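Local coordinates for probable ABC transporter phosphite binding protein PhnD1 (Prochlorococcus marinus str. MIT 9301, PDB 5LQ5) that binds inorganic phosphite strongly, and methylphosphonate and phosphate only very weakly, probably as the solute-binding component of an ABC transporter, at residues 108-121 / 132-144. Sequence-based numbering, arbitrary orientation.
Sequences IKGLKKLKNLRFTF and MPEYFLNQAGVEI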
loop_
_atom_site.group_PDB
_atom_site.type_symbol
_atom_site.label_atom_id
_atom_site.label_comp_id
_atom_site.label_asym_id
_atom_site.label_seq_id
_atom_site.Cartn_x
_atom_site.Cartn_y
_atom_site.Cartn_z
ATOM N N ILE A 108 9.779 -0.019 21.060
ATOM C CA ILE A 108 10.590 0.133 19.837
ATOM C C ILE A 108 12.069 -0.294 19.991
ATOM O O ILE A 108 12.678 -0.807 19.058
ATOM C CB ILE A 108 10.528 1.585 19.279
ATOM C CG1 ILE A 108 11.125 1.680 17.867
ATOM C CG2 ILE A 108 11.231 2.578 20.195
ATOM C CD1 ILE A 108 10.844 2.997 17.193
ATOM N N LYS A 109 12.648 -0.081 21.170
ATOM C CA LYS A 109 14.083 -0.410 21.406
ATOM C C LYS A 109 14.404 -1.918 21.253
ATOM O O LYS A 109 15.551 -2.306 20.935
ATOM C CB LYS A 109 14.545 0.087 22.787
ATOM C CG LYS A 109 14.435 1.594 23.004
ATOM C CD LYS A 109 15.651 2.369 22.529
ATOM C CE LYS A 109 15.681 3.757 23.164
ATOM N NZ LYS A 109 16.901 4.528 22.806
ATOM N N GLY A 110 13.369 -2.740 21.418
ATOM C CA GLY A 110 13.424 -4.201 21.210
ATOM C C GLY A 110 13.758 -4.627 19.781
ATOM O O GLY A 110 14.140 -5.775 19.510
ATOM N N LEU A 111 13.597 -3.707 18.838
ATOM C CA LEU A 111 13.988 -3.996 17.442
ATOM C C LEU A 111 15.479 -4.317 17.288
ATOM O O LEU A 111 15.870 -4.921 16.312
ATOM C CB LEU A 111 13.622 -2.835 16.501
ATOM C CG LEU A 111 12.139 -2.611 16.253
ATOM C CD1 LEU A 111 11.989 -1.345 15.392
ATOM C CD2 LEU A 111 11.461 -3.799 15.604
ATOM N N LYS A 112 16.307 -3.928 18.263
ATOM C CA LYS A 112 17.715 -4.371 18.330
ATOM C C LYS A 112 17.893 -5.888 18.267
ATOM O O LYS A 112 18.950 -6.377 17.828
ATOM C CB LYS A 112 18.428 -3.818 19.591
ATOM C CG LYS A 112 19.133 -2.494 19.359
ATOM C CD LYS A 112 19.543 -1.815 20.659
ATOM C CE LYS A 112 20.874 -1.078 20.537
ATOM N NZ LYS A 112 21.016 -0.234 19.316
ATOM N N LYS A 113 16.875 -6.626 18.701
ATOM C CA LYS A 113 16.897 -8.115 18.637
ATOM C C LYS A 113 16.905 -8.646 17.179
ATOM O O LYS A 113 17.164 -9.810 16.922
ATOM C CB LYS A 113 15.736 -8.721 19.435
ATOM C CG LYS A 113 15.850 -8.500 20.946
ATOM C CD LYS A 113 14.620 -8.983 21.685
ATOM C CE LYS A 113 14.466 -8.362 23.068
ATOM N NZ LYS A 113 13.250 -8.860 23.788
ATOM N N LEU A 114 16.660 -7.762 16.213
ATOM C CA LEU A 114 16.697 -8.167 14.792
ATOM C C LEU A 114 18.054 -8.082 14.122
ATOM O O LEU A 114 18.249 -8.524 12.974
ATOM C CB LEU A 114 15.632 -7.417 14.003
ATOM C CG LEU A 114 14.203 -7.608 14.526
ATOM C CD1 LEU A 114 13.224 -6.789 13.705
ATOM C CD2 LEU A 114 13.751 -9.067 14.546
ATOM N N LYS A 115 19.010 -7.503 14.825
ATOM C CA LYS A 115 20.384 -7.435 14.317
ATOM C C LYS A 115 20.945 -8.855 14.082
ATOM O O LYS A 115 20.626 -9.785 14.821
ATOM C CB LYS A 115 21.274 -6.663 15.288
ATOM C CG LYS A 115 20.982 -5.176 15.391
ATOM C CD LYS A 115 22.049 -4.521 16.266
ATOM C CE LYS A 115 22.118 -3.018 16.125
ATOM N NZ LYS A 115 23.404 -2.548 16.694
ATOM N N ASN A 116 21.767 -8.983 13.036
ATOM C CA ASN A 116 22.395 -10.259 12.636
ATOM C C ASN A 116 21.385 -11.346 12.247
ATOM O O ASN A 116 21.683 -12.539 12.304
ATOM C CB ASN A 116 23.394 -10.769 13.695
ATOM C CG ASN A 116 24.441 -11.752 13.116
ATOM O OD1 ASN A 116 24.965 -11.585 11.983
ATOM N ND2 ASN A 116 24.766 -12.786 13.909
ATOM N N LEU A 117 20.174 -10.923 11.859
ATOM C CA LEU A 117 19.185 -11.835 11.281
ATOM C C LEU A 117 19.063 -11.521 9.807
ATOM O O LEU A 117 19.439 -10.426 9.350
ATOM C CB LEU A 117 17.822 -11.703 11.953
ATOM C CG LEU A 117 17.741 -12.090 13.435
ATOM C CD1 LEU A 117 16.306 -11.917 13.921
ATOM C CD2 LEU A 117 18.202 -13.520 13.659
ATOM N N ARG A 118 18.523 -12.477 9.067
ATOM C CA ARG A 118 18.165 -12.281 7.664
ATOM C C ARG A 118 16.803 -11.572 7.620
ATOM O O ARG A 118 15.796 -12.109 8.103
ATOM C CB ARG A 118 18.117 -13.611 6.928
ATOM C CG ARG A 118 19.456 -14.333 6.875
ATOM C CD ARG A 118 19.294 -15.768 6.393
ATOM N NE ARG A 118 18.290 -16.440 7.210
ATOM C CZ ARG A 118 17.588 -17.497 6.825
ATOM N NH1 ARG A 118 17.793 -18.020 5.650
ATOM N NH2 ARG A 118 16.675 -18.012 7.614
ATOM N N PHE A 119 16.779 -10.349 7.103
ATOM C CA PHE A 119 15.590 -9.467 7.204
ATOM C C PHE A 119 15.155 -9.053 5.801
ATOM O O PHE A 119 15.984 -8.711 4.954
ATOM C CB PHE A 119 15.888 -8.209 8.041
ATOM C CG PHE A 119 14.697 -7.347 8.255
ATOM C CD1 PHE A 119 13.860 -7.568 9.334
ATOM C CD2 PHE A 119 14.341 -6.391 7.328
ATOM C CE1 PHE A 119 12.707 -6.810 9.522
ATOM C CE2 PHE A 119 13.210 -5.619 7.504
ATOM C CZ PHE A 119 12.377 -5.840 8.581
ATOM N N THR A 120 13.847 -9.112 5.556
ATOM C CA THR A 120 13.276 -8.592 4.293
ATOM C C THR A 120 12.190 -7.524 4.546
ATOM O O THR A 120 11.304 -7.676 5.377
ATOM C CB THR A 120 12.730 -9.682 3.371
ATOM O OG1 THR A 120 12.418 -9.120 2.081
ATOM C CG2 THR A 120 11.499 -10.394 3.933
ATOM N N PHE A 121 12.290 -6.457 3.790
ATOM C CA PHE A 121 11.245 -5.503 3.602
ATOM C C PHE A 121 10.342 -5.961 2.456
ATOM O O PHE A 121 10.597 -6.962 1.767
ATOM C CB PHE A 121 11.853 -4.160 3.180
ATOM C CG PHE A 121 12.700 -3.481 4.235
ATOM C CD1 PHE A 121 12.130 -2.896 5.353
ATOM C CD2 PHE A 121 14.059 -3.417 4.092
ATOM C CE1 PHE A 121 12.910 -2.231 6.267
ATOM C CE2 PHE A 121 14.839 -2.784 5.022
ATOM C CZ PHE A 121 14.269 -2.202 6.098
ATOM N N MET A 132 8.448 3.190 6.537
ATOM C CA MET A 132 8.187 3.336 7.962
ATOM C C MET A 132 8.936 2.288 8.795
ATOM O O MET A 132 9.539 2.646 9.796
ATOM C CB MET A 132 6.700 3.426 8.207
ATOM C CG MET A 132 6.070 4.692 7.580
ATOM S SD MET A 132 6.856 6.278 7.953
ATOM C CE MET A 132 6.660 6.268 9.730
ATOM N N PRO A 133 8.956 1.014 8.361
ATOM C CA PRO A 133 9.806 0.037 9.070
ATOM C C PRO A 133 11.264 0.459 9.218
ATOM O O PRO A 133 11.837 0.345 10.328
ATOM C CB PRO A 133 9.642 -1.226 8.224
ATOM C CG PRO A 133 8.190 -1.154 7.794
ATOM C CD PRO A 133 8.005 0.306 7.455
ATOM N N GLU A 134 11.859 0.978 8.140
ATOM C CA GLU A 134 13.248 1.462 8.194
ATOM C C GLU A 134 13.404 2.654 9.168
ATOM O O GLU A 134 14.359 2.706 9.951
ATOM C CB GLU A 134 13.815 1.810 6.809
ATOM C CG GLU A 134 15.315 2.105 6.870
ATOM C CD GLU A 134 16.054 2.120 5.536
ATOM O OE1 GLU A 134 15.438 1.977 4.470
ATOM O OE2 GLU A 134 17.291 2.314 5.570
ATOM N N TYR A 135 12.480 3.604 9.077
ATOM C CA TYR A 135 12.443 4.729 10.007
ATOM C C TYR A 135 12.461 4.262 11.465
ATOM O O TYR A 135 13.245 4.762 12.273
ATOM C CB TYR A 135 11.214 5.613 9.704
ATOM C CG TYR A 135 11.032 6.830 10.552
ATOM C CD1 TYR A 135 11.818 7.963 10.348
ATOM C CD2 TYR A 135 10.012 6.889 11.472
ATOM C CE1 TYR A 135 11.617 9.099 11.111
ATOM C CE2 TYR A 135 9.781 8.013 12.228
ATOM C CZ TYR A 135 10.579 9.113 12.035
ATOM O OH TYR A 135 10.329 10.213 12.794
ATOM N N PHE A 136 11.593 3.318 11.790
ATOM C CA PHE A 136 11.485 2.799 13.174
ATOM C C PHE A 136 12.708 1.995 13.600
ATOM O O PHE A 136 13.222 2.145 14.726
ATOM C CB PHE A 136 10.207 2.018 13.389
ATOM C CG PHE A 136 8.947 2.827 13.206
ATOM C CD1 PHE A 136 8.749 4.039 13.864
ATOM C CD2 PHE A 136 7.967 2.363 12.353
ATOM C CE1 PHE A 136 7.577 4.763 13.669
ATOM C CE2 PHE A 136 6.796 3.077 12.154
ATOM C CZ PHE A 136 6.593 4.281 12.807
ATOM N N LEU A 137 13.208 1.173 12.683
ATOM C CA LEU A 137 14.459 0.429 12.923
ATOM C C LEU A 137 15.580 1.400 13.292
ATOM O O LEU A 137 16.304 1.233 14.288
ATOM C CB LEU A 137 14.869 -0.386 11.696
ATOM C CG LEU A 137 14.093 -1.694 11.529
ATOM C CD1 LEU A 137 14.148 -2.188 10.095
ATOM C CD2 LEU A 137 14.622 -2.769 12.465
ATOM N N ASN A 138 15.705 2.444 12.488
ATOM C CA ASN A 138 16.734 3.475 12.689
ATOM C C ASN A 138 16.598 4.174 14.034
ATOM O O ASN A 138 17.590 4.445 14.693
ATOM C CB ASN A 138 16.736 4.508 11.566
ATOM C CG ASN A 138 17.247 3.977 10.233
ATOM O OD1 ASN A 138 17.721 2.838 10.077
ATOM N ND2 ASN A 138 17.103 4.800 9.239
ATOM N N GLN A 139 15.373 4.412 14.459
ATOM C CA GLN A 139 15.125 5.016 15.782
ATOM C C GLN A 139 15.603 4.117 16.912
ATOM O O GLN A 139 16.078 4.608 17.926
ATOM C CB GLN A 139 13.655 5.325 15.962
ATOM C CG GLN A 139 13.225 6.583 15.209
ATOM C CD GLN A 139 11.810 7.009 15.521
ATOM O OE1 GLN A 139 10.931 6.176 15.757
ATOM N NE2 GLN A 139 11.576 8.319 15.522
ATOM N N ALA A 140 15.493 2.809 16.700
ATOM C CA ALA A 140 16.062 1.767 17.630
ATOM C C ALA A 140 17.592 1.518 17.517
ATOM O O ALA A 140 18.140 0.651 18.212
ATOM C CB ALA A 140 15.338 0.451 17.413
ATOM N N GLY A 141 18.262 2.254 16.640
ATOM C CA GLY A 141 19.694 2.062 16.370
ATOM C C GLY A 141 20.046 0.936 15.430
ATOM O O GLY A 141 21.216 0.548 15.357
ATOM N N VAL A 142 19.031 0.430 14.709
ATOM C CA VAL A 142 19.216 -0.649 13.729
ATOM C C VAL A 142 19.249 -0.034 12.321
ATOM O O VAL A 142 18.303 0.675 11.918
ATOM C CB VAL A 142 18.141 -1.759 13.812
ATOM C CG1 VAL A 142 18.485 -2.907 12.874
ATOM C CG2 VAL A 142 17.977 -2.241 15.258
ATOM N N GLU A 143 20.314 -0.354 11.585
ATOM C CA GLU A 143 20.492 0.048 10.180
ATOM C C GLU A 143 20.573 -1.215 9.340
ATOM O O GLU A 143 20.893 -2.320 9.839
ATOM C CB GLU A 143 21.759 0.893 9.984
ATOM C CG GLU A 143 21.722 2.206 10.760
ATOM C CD GLU A 143 22.949 3.066 10.554
ATOM O OE1 GLU A 143 23.233 3.445 9.399
ATOM O OE2 GLU A 143 23.613 3.389 11.554
ATOM N N ILE A 144 20.324 -1.065 8.048
ATOM C CA ILE A 144 20.396 -2.209 7.108
ATOM C C ILE A 144 21.729 -2.992 7.189
ATOM O O ILE A 144 21.751 -4.234 7.126
ATOM C CB ILE A 144 20.084 -1.764 5.654
ATOM C CG1 ILE A 144 18.610 -1.385 5.585
ATOM C CG2 ILE A 144 20.413 -2.859 4.647
ATOM C CD1 ILE A 144 18.190 -0.701 4.297
#
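Phe121 and Leu137 meet where strand 119-121 and helix 127-139 pack in a beta-alpha-beta unit that continues into strand 153-154, part of one lobe of the periplasmic binding protein fold. CG of Phe121 lies anti to the carbonyl carbon (chi1 -66°), which turns the ring toward the helix. There Pro133 CB abuts the ring edge, 3.9 Å from Phe121 CE1, while the Leu137 side chain, running head-on against that of Phe121, brings CD1 to 4.0 Å from Phe121 CZ. Ile144 CD1 touches Phe121 CE2, and Phe119 CE2 sits over the centre of one face in an edge-on approach. Replacing Phe121 by an alanine is likely to open a gap among Pro133, Leu137 and Ile144 and leave the edge of the Phe119 ring without the face it meets. Glu134 meets this ring with its backbone N and CB; its carboxylate turns to Arg130 in a salt bridge.

Leu137 also reaches the 3-10 segment 108-114, where its CD2 lies 4.2 Å from Leu111 CB. Against the same 3-10 segment, Ala140 CB presses on both Leu111 CB (3.8 Å) and Ile108 O (3.4 Å). With CG1 anti to the backbone N (chi1 -168°), Ile108 extends CD1 over the last helical turn, to Phe136 O and the Gln139 side chain. Trp198 of strand 194-199 packs against Ile108, Leu111 and Phe136. Gly141, with positive phi, ends the helix in a Schellman motif. Beside it the poorly ordered Lys112 bends at chi3 and chi4, bringing NZ into the carbonyl plane of Ala140 for a 3.2 Å hydrogen bond to Ala140 O on a lone pair.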